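Local coordinates for acetoin utilization protein (PDB 2Q04) that probably transfers an acetyl or other acyl group from a coenzyme A thioester, as GNAT-family enzymes do, and may take part in acetoin utilization, at residues Pro93-Gly99 and His128-Thr134; Tyr33-Leu39 and Gly69-Tyr75; Phe7-Thr11 and Val119-Asp123. All coordinates share one frame. Residue numbers count along the deposited sequence, not the author numbering.

Contact 1 of 3, residues Pro93-Gly99 and His128-Thr134; sequences PYILELG and HYLILTT. With CA (calcium ion), chain G.
Strands 95-103 and 130-135 pair in parallel within a beta-alpha-beta unit of the GNAT fold, with helix 112-121 between them in sequence; the axes of their 95-99 and 130-134 parts approach to 4.6 Å at 38°. The register sets Ile-95 beside Leu-130, Leu-96 beside Ile-131 and Glu-97 beside Leu-132 (CA-CA 4.8 to 5.1 Å). His-128 O lies 3.4 Å from Tyr-94 CD1, at the ring edge. Tyr-129 (chi1 m) offers a ring face to Leu-96 CD2, and its OH is hydrogen-bonded to Gly-1 N. Leu-130 N donates to Tyr-94 O (2.8 Å) and Leu-130 O accepts from Leu-96 N (3.0 Å). Ile-131 lies on the same sheet face as Leu-96; its CG2 reaches Leu-98 CB at 4.0 Å. Leu-132 N donates to Leu-96 O and Leu-132 O accepts from Leu-98 N, both at 3.0 Å, while its p,p rotamer brings CD2 to 3.8 Å from Ile-95 CG2 on the other face. Thr-133 (chi1 t) extends the pairing through its side chain, OG1 donating to Leu-98 O at 2.6 Å. Beyond, Gly-99 O and Thr-134 O converge on a calcium ion, each at 2.5 Å, with three waters as further ligands; one, 2.6 Å from the metal, donates to Glu-97 OE2 at 2.6 Å and accepts from Thr-134 N at 2.8 Å.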
loop_
_atom_site.group_PDB
_atom_site.type_symbol
_atom_site.label_atom_id
_atom_site.label_comp_id
_atom_site.label_asym_id
_atom_site.label_seq_id
_atom_site.Cartn_x
_atom_site.Cartn_y
_atom_site.Cartn_z
ATOM N N PRO A 93 -0.402 4.468 -17.626
ATOM C CA PRO A 93 -1.295 3.535 -16.935
ATOM C C PRO A 93 -0.574 2.316 -16.295
ATOM O O PRO A 93 -1.239 1.448 -15.705
ATOM C CB PRO A 93 -2.237 3.074 -18.047
ATOM C CG PRO A 93 -1.438 3.188 -19.292
ATOM C CD PRO A 93 -0.463 4.310 -19.094
ATOM N N TYR A 94 0.760 2.253 -16.419
ATOM C CA TYR A 94 1.544 1.158 -15.823
ATOM C C TYR A 94 2.080 1.536 -14.444
ATOM O O TYR A 94 2.783 0.757 -13.813
ATOM C CB TYR A 94 2.705 0.767 -16.737
ATOM C CG TYR A 94 2.266 0.232 -18.087
ATOM C CD1 TYR A 94 1.835 -1.082 -18.225
ATOM C CD2 TYR A 94 2.286 1.037 -19.216
ATOM C CE1 TYR A 94 1.428 -1.571 -19.434
ATOM C CE2 TYR A 94 1.889 0.560 -20.426
ATOM C CZ TYR A 94 1.455 -0.754 -20.538
ATOM O OH TYR A 94 1.051 -1.245 -21.760
ATOM N N ILE A 95 1.761 2.742 -13.988
ATOM C CA ILE A 95 2.168 3.179 -12.667
ATOM C C ILE A 95 0.983 3.101 -11.696
ATOM O O ILE A 95 -0.053 3.747 -11.895
ATOM C CB ILE A 95 2.773 4.604 -12.699
ATOM C CG1 ILE A 95 4.126 4.567 -13.420
ATOM C CG2 ILE A 95 2.953 5.148 -11.268
ATOM C CD1 ILE A 95 4.819 5.901 -13.514
ATOM N N LEU A 96 1.139 2.262 -10.671
ATOM C CA LEU A 96 0.096 2.004 -9.699
ATOM C C LEU A 96 0.602 2.387 -8.321
ATOM O O LEU A 96 1.784 2.263 -8.042
ATOM C CB LEU A 96 -0.256 0.513 -9.721
ATOM C CG LEU A 96 -1.539 0.077 -9.022
ATOM C CD1 LEU A 96 -2.762 0.632 -9.734
ATOM C CD2 LEU A 96 -1.604 -1.432 -8.970
ATOM N N GLU A 97 -0.284 2.863 -7.462
ATOM C CA GLU A 97 0.121 3.223 -6.111
ATOM C C GLU A 97 -0.432 2.258 -5.068
ATOM O O GLU A 97 -1.605 1.923 -5.081
ATOM C CB GLU A 97 -0.297 4.661 -5.762
ATOM C CG GLU A 97 0.270 5.139 -4.392
ATOM C CD GLU A 97 -0.308 6.462 -3.928
ATOM O OE1 GLU A 97 -1.131 7.040 -4.656
ATOM O OE2 GLU A 97 0.042 6.903 -2.812
ATOM N N LEU A 98 0.458 1.756 -4.228
ATOM C CA LEU A 98 0.073 1.094 -3.024
ATOM C C LEU A 98 -0.314 2.204 -2.085
ATOM O O LEU A 98 0.547 2.896 -1.544
ATOM C CB LEU A 98 1.261 0.283 -2.461
ATOM C CG LEU A 98 1.025 -0.666 -1.266
ATOM C CD1 LEU A 98 2.290 -1.468 -0.993
ATOM C CD2 LEU A 98 0.593 0.089 0.003
ATOM N N GLY A 99 -1.602 2.487 -2.021
ATOM C CA GLY A 99 -2.095 3.638 -1.275
ATOM C C GLY A 99 -1.687 3.591 0.170
ATOM O O GLY A 99 -0.924 4.432 0.633
ATOM N N HIS A 128 3.081 -6.414 -14.218
ATOM C CA HIS A 128 2.973 -5.481 -15.334
ATOM C C HIS A 128 2.970 -4.022 -14.867
ATOM O O HIS A 128 2.971 -3.099 -15.686
ATOM C CB HIS A 128 1.715 -5.771 -16.140
ATOM C CG HIS A 128 1.722 -7.112 -16.800
ATOM N ND1 HIS A 128 2.155 -7.302 -18.095
ATOM C CD2 HIS A 128 1.373 -8.336 -16.336
ATOM C CE1 HIS A 128 2.057 -8.582 -18.405
ATOM N NE2 HIS A 128 1.587 -9.230 -17.355
ATOM N N TYR A 129 2.986 -3.819 -13.551
ATOM C CA TYR A 129 2.944 -2.471 -12.985
ATOM C C TYR A 129 4.221 -2.109 -12.282
ATOM O O TYR A 129 4.931 -2.971 -11.765
ATOM C CB TYR A 129 1.789 -2.343 -11.990
ATOM C CG TYR A 129 0.430 -2.424 -12.617
ATOM C CD1 TYR A 129 -0.185 -1.292 -13.140
ATOM C CD2 TYR A 129 -0.253 -3.622 -12.671
ATOM C CE1 TYR A 129 -1.444 -1.362 -13.708
ATOM C CE2 TYR A 129 -1.506 -3.708 -13.241
ATOM C CZ TYR A 129 -2.100 -2.580 -13.762
ATOM O OH TYR A 129 -3.356 -2.671 -14.336
ATOM N N LEU A 130 4.546 -0.824 -12.325
ATOM C CA LEU A 130 5.512 -0.249 -11.436
ATOM C C LEU A 130 4.705 0.282 -10.232
ATOM O O LEU A 130 3.906 1.232 -10.368
ATOM C CB LEU A 130 6.290 0.892 -12.137
ATOM C CG LEU A 130 7.494 1.473 -11.370
ATOM C CD1 LEU A 130 8.463 2.221 -12.315
ATOM C CD2 LEU A 130 7.030 2.384 -10.235
ATOM N N ILE A 131 4.836 -0.394 -9.089
ATOM C CA ILE A 131 4.037 -0.064 -7.908
ATOM C C ILE A 131 4.847 0.786 -6.928
ATOM O O ILE A 131 5.772 0.298 -6.288
ATOM C CB ILE A 131 3.527 -1.361 -7.188
ATOM C CG1 ILE A 131 2.797 -2.268 -8.187
ATOM C CG2 ILE A 131 2.591 -1.002 -6.001
ATOM C CD1 ILE A 131 2.542 -3.678 -7.667
ATOM N N LEU A 132 4.506 2.057 -6.836
ATOM C CA LEU A 132 5.185 2.950 -5.935
ATOM C C LEU A 132 4.341 3.176 -4.703
ATOM O O LEU A 132 3.155 2.894 -4.702
ATOM C CB LEU A 132 5.515 4.294 -6.640
ATOM C CG LEU A 132 4.357 5.185 -7.184
ATOM C CD1 LEU A 132 3.632 5.940 -6.065
ATOM C CD2 LEU A 132 4.904 6.176 -8.198
ATOM N N THR A 133 4.966 3.664 -3.645
ATOM C CA THR A 133 4.253 3.964 -2.405
ATOM C C THR A 133 4.982 5.066 -1.641
ATOM O O THR A 133 6.199 5.214 -1.761
ATOM C CB THR A 133 4.107 2.660 -1.476
ATOM O OG1 THR A 133 2.947 2.780 -0.653
ATOM C CG2 THR A 133 5.310 2.469 -0.605
ATOM N N THR A 134 4.227 5.845 -0.884
ATOM C CA THR A 134 4.784 6.917 -0.080
ATOM C C THR A 134 4.417 6.708 1.366
ATOM O O THR A 134 3.281 6.352 1.673
ATOM C CB THR A 134 4.232 8.257 -0.509
ATOM O OG1 THR A 134 2.798 8.202 -0.512
ATOM C CG2 THR A 134 4.726 8.620 -1.894
HETATM CA CA CA G . 0.894 5.884 1.427
HETATM O O HOH W 1 1.438 5.526 -1.141
HETATM O O HOH W 2 2.009 3.729 1.645
HETATM O O HOH W 3 -0.375 8.286 1.603
#

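Contact 2 of 3, residues Tyr33-Leu39 and Gly69-Tyr75; sequences YKLDPGL and GNDIIGY
A classic beta bulge interrupts strand 71-79 just after this contact's short parallel ladder: Ile-73 (phi/psi -106/7) and Gly-74 (-178/159) both face Ala-66 of the antiparallel neighbour 62-68. On the other side of strand 71-79, before 95-103 takes over, the two-residue strand 34-35 runs parallel to it, extending the mixed sheet of this GNAT-family protein. Register is set by CA-CA distances of 4.7 Å for Tyr-33 with Asn-70, 4.9 Å for Lys-34 with Asp-71, 4.8 Å for Leu-35 with Ile-72 and 5.2 Å for Asp-36 with Ile-73. Three backbone hydrogen bonds define the pairing: Lys-34 N to Asn-70 O (2.8 Å), Ile-72 N to Lys-34 O (3.0 Å) and Asp-36 N to Ile-72 O (2.9 Å).

Ile-72, in the m,t rotamer, is the most covered residue; its CD1 lies 3.7 Å from Tyr-33 CB and its CG2 3.8 Å from Leu-35 CD2. Helix 45-56 packs on this face, touching Leu-35 and Tyr-75. Lys-34 and Asp-71 occupy the opposite face, with Lys-34 extended all-trans.

Beyond the ladder, a type I turn from Asp-36 to Leu-39 closes with a hydrogen bond from Leu-39 N to Asp-36 O (3.2 Å). Asp-36 (chi1 t) adds an Asx turn, its OD2 accepting from Gly-38 N at 3.1 Å while also forming a salt bridge with Arg-106. The turn returns Leu-39 (m,t) toward the strand, where its CD1 sits 3.4 Å from Ile-72 O and, at the ring edge, 4.3 Å from Tyr-75 CD2.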
loop_
_atom_site.group_PDB
_atom_site.type_symbol
_atom_site.label_atom_id
_atom_site.label_comp_id
_atom_site.label_asym_id
_atom_site.label_seq_id
_atom_site.Cartn_x
_atom_site.Cartn_y
_atom_site.Cartn_z
ATOM N N TYR A 33 -18.564 -6.299 5.524
ATOM C CA TYR A 33 -17.627 -6.458 6.631
ATOM C C TYR A 33 -17.649 -5.227 7.538
ATOM O O TYR A 33 -18.379 -4.270 7.285
ATOM C CB TYR A 33 -16.201 -6.700 6.109
ATOM C CG TYR A 33 -16.045 -7.939 5.245
ATOM C CD1 TYR A 33 -16.621 -9.149 5.612
ATOM C CD2 TYR A 33 -15.258 -7.911 4.103
ATOM C CE1 TYR A 33 -16.468 -10.287 4.824
ATOM C CE2 TYR A 33 -15.081 -9.045 3.321
ATOM C CZ TYR A 33 -15.688 -10.228 3.684
ATOM O OH TYR A 33 -15.515 -11.350 2.907
ATOM N N LYS A 34 -16.860 -5.276 8.607
ATOM C CA LYS A 34 -16.784 -4.185 9.567
ATOM C C LYS A 34 -15.326 -3.881 9.911
ATOM O O LYS A 34 -14.624 -4.727 10.443
ATOM C CB LYS A 34 -17.544 -4.560 10.844
ATOM C CG LYS A 34 -17.526 -3.481 11.925
ATOM C CD LYS A 34 -18.447 -3.837 13.088
ATOM C CE LYS A 34 -18.556 -2.687 14.090
ATOM N NZ LYS A 34 -19.557 -2.964 15.167
ATOM N N LEU A 35 -14.876 -2.672 9.601
ATOM C CA LEU A 35 -13.517 -2.265 9.952
ATOM C C LEU A 35 -13.314 -2.288 11.463
ATOM O O LEU A 35 -14.130 -1.746 12.223
ATOM C CB LEU A 35 -13.209 -0.858 9.425
ATOM C CG LEU A 35 -12.574 -0.745 8.038
ATOM C CD1 LEU A 35 -12.177 0.705 7.770
ATOM C CD2 LEU A 35 -11.364 -1.651 7.907
ATOM N N ASP A 36 -12.216 -2.904 11.893
ATOM C CA ASP A 36 -11.863 -2.947 13.301
ATOM C C ASP A 36 -11.698 -1.512 13.838
ATOM O O ASP A 36 -11.131 -0.654 13.150
ATOM C CB ASP A 36 -10.561 -3.716 13.490
ATOM C CG ASP A 36 -10.246 -3.964 14.927
ATOM O OD1 ASP A 36 -10.894 -4.845 15.530
ATOM O OD2 ASP A 36 -9.348 -3.283 15.465
ATOM N N PRO A 37 -12.177 -1.252 15.085
ATOM C CA PRO A 37 -12.114 0.111 15.657
ATOM C C PRO A 37 -10.691 0.682 15.785
ATOM O O PRO A 37 -10.529 1.893 15.925
ATOM C CB PRO A 37 -12.738 -0.063 17.049
ATOM C CG PRO A 37 -13.541 -1.317 16.963
ATOM C CD PRO A 37 -12.826 -2.202 16.011
ATOM N N GLY A 38 -9.677 -0.186 15.716
ATOM C CA GLY A 38 -8.288 0.237 15.887
ATOM C C GLY A 38 -7.569 0.617 14.598
ATOM O O GLY A 38 -6.341 0.722 14.584
ATOM N N LEU A 39 -8.326 0.834 13.519
ATOM C CA LEU A 39 -7.736 1.219 12.224
ATOM C C LEU A 39 -8.056 2.683 11.904
ATOM O O LEU A 39 -8.711 2.987 10.898
ATOM C CB LEU A 39 -8.248 0.299 11.109
ATOM C CG LEU A 39 -7.836 -1.185 11.227
ATOM C CD1 LEU A 39 -8.656 -2.046 10.298
ATOM C CD2 LEU A 39 -6.356 -1.368 10.952
ATOM N N GLY A 69 -13.661 -13.464 10.649
ATOM C CA GLY A 69 -15.116 -13.397 10.534
ATOM C C GLY A 69 -15.515 -12.230 9.643
ATOM O O GLY A 69 -14.970 -12.061 8.573
ATOM N N ASN A 70 -16.439 -11.401 10.120
ATOM C CA ASN A 70 -16.851 -10.195 9.384
ATOM C C ASN A 70 -15.955 -8.983 9.690
ATOM O O ASN A 70 -16.167 -7.902 9.147
ATOM C CB ASN A 70 -18.304 -9.838 9.720
ATOM C CG ASN A 70 -19.289 -10.633 8.929
ATOM O OD1 ASN A 70 -19.256 -10.638 7.698
ATOM N ND2 ASN A 70 -20.216 -11.271 9.619
ATOM N N ASP A 71 -14.944 -9.183 10.540
ATOM C CA ASP A 71 -14.113 -8.083 11.027
ATOM C C ASP A 71 -12.780 -7.943 10.258
ATOM O O ASP A 71 -11.938 -8.838 10.287
ATOM C CB ASP A 71 -13.832 -8.271 12.521
ATOM C CG ASP A 71 -15.094 -8.228 13.362
ATOM O OD1 ASP A 71 -15.847 -7.244 13.252
ATOM O OD2 ASP A 71 -15.326 -9.173 14.146
ATOM N N ILE A 72 -12.594 -6.789 9.611
ATOM C CA ILE A 72 -11.327 -6.471 8.938
ATOM C C ILE A 72 -10.354 -5.876 9.956
ATOM O O ILE A 72 -10.583 -4.785 10.476
ATOM C CB ILE A 72 -11.525 -5.440 7.801
ATOM C CG1 ILE A 72 -12.546 -5.941 6.786
ATOM C CG2 ILE A 72 -10.204 -5.166 7.117
ATOM C CD1 ILE A 72 -12.993 -4.876 5.796
ATOM N N ILE A 73 -9.268 -6.591 10.229
ATOM C CA ILE A 73 -8.277 -6.138 11.223
ATOM C C ILE A 73 -7.006 -5.629 10.545
ATOM O O ILE A 73 -6.032 -5.289 11.204
ATOM C CB ILE A 73 -7.938 -7.276 12.281
ATOM C CG1 ILE A 73 -7.311 -8.511 11.608
ATOM C CG2 ILE A 73 -9.177 -7.686 13.009
ATOM C CD1 ILE A 73 -5.814 -8.412 11.389
ATOM N N GLY A 74 -7.046 -5.542 9.228
ATOM C CA GLY A 74 -5.940 -5.040 8.465
ATOM C C GLY A 74 -6.278 -5.005 6.991
ATOM O O GLY A 74 -7.178 -5.704 6.539
ATOM N N TYR A 75 -5.558 -4.182 6.239
ATOM C CA TYR A 75 -5.790 -4.064 4.814
ATOM C C TYR A 75 -4.594 -3.458 4.106
ATOM O O TYR A 75 -3.710 -2.871 4.733
ATOM C CB TYR A 75 -7.016 -3.199 4.548
ATOM C CG TYR A 75 -6.864 -1.767 5.030
ATOM C CD1 TYR A 75 -6.204 -0.814 4.252
ATOM C CD2 TYR A 75 -7.389 -1.363 6.263
ATOM C CE1 TYR A 75 -6.061 0.500 4.690
ATOM C CE2 TYR A 75 -7.252 -0.053 6.710
ATOM C CZ TYR A 75 -6.587 0.875 5.918
ATOM O OH TYR A 75 -6.446 2.171 6.347
#

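Contact 3 of 3, residues Phe7-Thr11 and Val119-Asp123; sequences FNHRT and VSMLD
The contact buries 280 Å² through van der Waals packing and one water, with no direct hydrogen bond between the two segments. Asn-8 and Arg-10, two residues apart on extended strand 8-11, both direct their CA-to-CB bonds toward segment 119-123. Val-119 (chi1 t) meets them with separate methyls: CG1 is 3.9 Å from Asn-8 CB, and CG2 is 4.1 Å from Arg-10 CG. Leu-122 adds a second contact, its CB 3.6 Å from Asn-8 CG. The nearest CA pair, Asn-8 with Val-119, is 6.2 Å apart. In fold terms, the first strand, hydrogen-bonded to strand 19-23, packs by one face on the C-terminal end of helix 112-121, the helix of the GNAT beta-alpha-beta unit.

The polar link is indirect. One water accepts from Asn-8 ND2 at 2.9 Å and lies 2.7 Å from Val-119 O, to which it can donate; Asn-8 ND2 also donates a hydrogen bond to Gln-6 OE1. Beside it, Asp-123 OD2 accepts from Gln-6 N and forms a salt bridge with Arg-62.

Arg-10 folds back through m,m chi1 and chi2 angles, and its NH1 donates to His-9 O at 3.0 Å. This places the guanidinium with one face over Leu-122 CD1, which lies 3.5 Å from Arg-10 NH2.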
loop_
_atom_site.group_PDB
_atom_site.type_symbol
_atom_site.label_atom_id
_atom_site.label_comp_id
_atom_site.label_asym_id
_atom_site.label_seq_id
_atom_site.Cartn_x
_atom_site.Cartn_y
_atom_site.Cartn_z
ATOM N N PHE A 7 -8.399 -13.200 -7.531
ATOM C CA PHE A 7 -8.616 -13.351 -6.101
ATOM C C PHE A 7 -7.687 -14.417 -5.547
ATOM O O PHE A 7 -7.617 -15.517 -6.072
ATOM C CB PHE A 7 -10.074 -13.744 -5.816
ATOM C CG PHE A 7 -10.367 -13.963 -4.354
ATOM C CD1 PHE A 7 -10.769 -12.905 -3.543
ATOM C CD2 PHE A 7 -10.213 -15.214 -3.780
ATOM C CE1 PHE A 7 -11.028 -13.103 -2.194
ATOM C CE2 PHE A 7 -10.459 -15.410 -2.425
ATOM C CZ PHE A 7 -10.872 -14.356 -1.639
ATOM N N ASN A 8 -6.974 -14.078 -4.487
ATOM C CA ASN A 8 -6.102 -15.031 -3.819
ATOM C C ASN A 8 -6.381 -15.054 -2.343
ATOM O O ASN A 8 -6.925 -14.109 -1.803
ATOM C CB ASN A 8 -4.642 -14.687 -4.085
ATOM C CG ASN A 8 -4.233 -14.983 -5.508
ATOM O OD1 ASN A 8 -4.055 -16.149 -5.890
ATOM N ND2 ASN A 8 -4.106 -13.935 -6.319
ATOM N N HIS A 9 -6.026 -16.157 -1.694
ATOM C CA HIS A 9 -6.335 -16.347 -0.289
ATOM C C HIS A 9 -5.305 -17.218 0.404
ATOM O O HIS A 9 -4.893 -18.238 -0.122
ATOM C CB HIS A 9 -7.714 -16.999 -0.139
ATOM C CG HIS A 9 -7.979 -17.536 1.232
ATOM N ND1 HIS A 9 -7.530 -18.770 1.645
ATOM C CD2 HIS A 9 -8.611 -16.990 2.298
ATOM C CE1 HIS A 9 -7.869 -18.958 2.906
ATOM N NE2 HIS A 9 -8.532 -17.895 3.322
ATOM N N ARG A 10 -4.911 -16.810 1.604
ATOM C CA ARG A 10 -4.101 -17.644 2.488
ATOM C C ARG A 10 -4.581 -17.432 3.926
ATOM O O ARG A 10 -5.055 -16.345 4.278
ATOM C CB ARG A 10 -2.615 -17.278 2.382
ATOM C CG ARG A 10 -1.987 -17.498 0.998
ATOM C CD ARG A 10 -1.821 -18.956 0.674
ATOM N NE ARG A 10 -0.995 -19.158 -0.525
ATOM C CZ ARG A 10 -1.444 -19.077 -1.787
ATOM N NH1 ARG A 10 -2.714 -18.778 -2.038
ATOM N NH2 ARG A 10 -0.610 -19.287 -2.805
ATOM N N THR A 11 -4.503 -18.479 4.736
ATOM C CA THR A 11 -4.822 -18.372 6.147
ATOM C C THR A 11 -3.542 -18.207 6.942
ATOM O O THR A 11 -2.648 -19.031 6.865
ATOM C CB THR A 11 -5.567 -19.605 6.647
ATOM O OG1 THR A 11 -6.831 -19.702 5.982
ATOM C CG2 THR A 11 -5.795 -19.523 8.164
ATOM N N VAL A 119 0.047 -11.914 -0.601
ATOM C CA VAL A 119 -1.197 -12.255 -1.273
ATOM C C VAL A 119 -1.530 -11.233 -2.365
ATOM O O VAL A 119 -2.126 -11.575 -3.390
ATOM C CB VAL A 119 -2.370 -12.343 -0.258
ATOM C CG1 VAL A 119 -3.703 -12.556 -0.981
ATOM C CG2 VAL A 119 -2.120 -13.458 0.736
ATOM N N SER A 120 -1.119 -9.987 -2.149
ATOM C CA SER A 120 -1.313 -8.938 -3.139
ATOM C C SER A 120 -0.507 -9.208 -4.423
ATOM O O SER A 120 -0.985 -8.933 -5.522
ATOM C CB SER A 120 -0.928 -7.570 -2.556
ATOM O OG SER A 120 -1.853 -7.156 -1.560
HETATM N N MSE A 121 0.699 -9.772 -4.275
HETATM C CA MSE A 121 1.595 -10.008 -5.426
HETATM C C MSE A 121 1.401 -11.384 -6.071
HETATM O O MSE A 121 2.050 -11.696 -7.066
HETATM C CB MSE A 121 3.064 -9.846 -5.006
HETATM C CG MSE A 121 3.397 -8.484 -4.434
HETATM SE SE MSE A 121 2.858 -7.038 -5.596
HETATM C CE MSE A 121 3.006 -5.629 -4.379
ATOM N N LEU A 122 0.503 -12.198 -5.510
ATOM C CA LEU A 122 0.205 -13.528 -6.077
ATOM C C LEU A 122 -0.413 -13.421 -7.469
ATOM O O LEU A 122 -0.314 -14.359 -8.278
ATOM C CB LEU A 122 -0.730 -14.318 -5.159
ATOM C CG LEU A 122 -0.080 -15.035 -3.981
ATOM C CD1 LEU A 122 -1.138 -15.827 -3.192
ATOM C CD2 LEU A 122 1.028 -15.959 -4.462
ATOM N N ASP A 123 -1.095 -12.304 -7.728
ATOM C CA ASP A 123 -1.681 -12.046 -9.037
ATOM C C ASP A 123 -0.569 -11.700 -10.042
ATOM O O ASP A 123 0.129 -10.684 -9.878
ATOM C CB ASP A 123 -2.691 -10.893 -8.947
ATOM C CG ASP A 123 -3.546 -10.756 -10.210
ATOM O OD1 ASP A 123 -3.151 -11.280 -11.265
ATOM O OD2 ASP A 123 -4.616 -10.125 -10.136
HETATM O O HOH W 4 -4.206 -11.280 -5.062
#

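All three contacts reach one mixed sheet. Along the chain, contact 2 is nested inside the loop closed by contact 3 and is complete before contact 1 opens, whereas contacts 1 and 3 cross because helix 112-121 lies between strands 95-103 and 130-135. Contacts 1 and 2 have centres about 25 Å apart, on opposite sides of the chain's centre, yet are joined through neighbouring strands 71-79 and 95-103. Contact 3 is about 17 Å from contact 1 and 18 Å from contact 2, centre to centre. Only contacts 1 and 3 touch, Ile-131 CD1 meeting CE of selenomethionine Met-121 at 3.9 Å, so the end of the crossover connection touches strand 130-135 on one side and the N-terminal strand 8-12 on another.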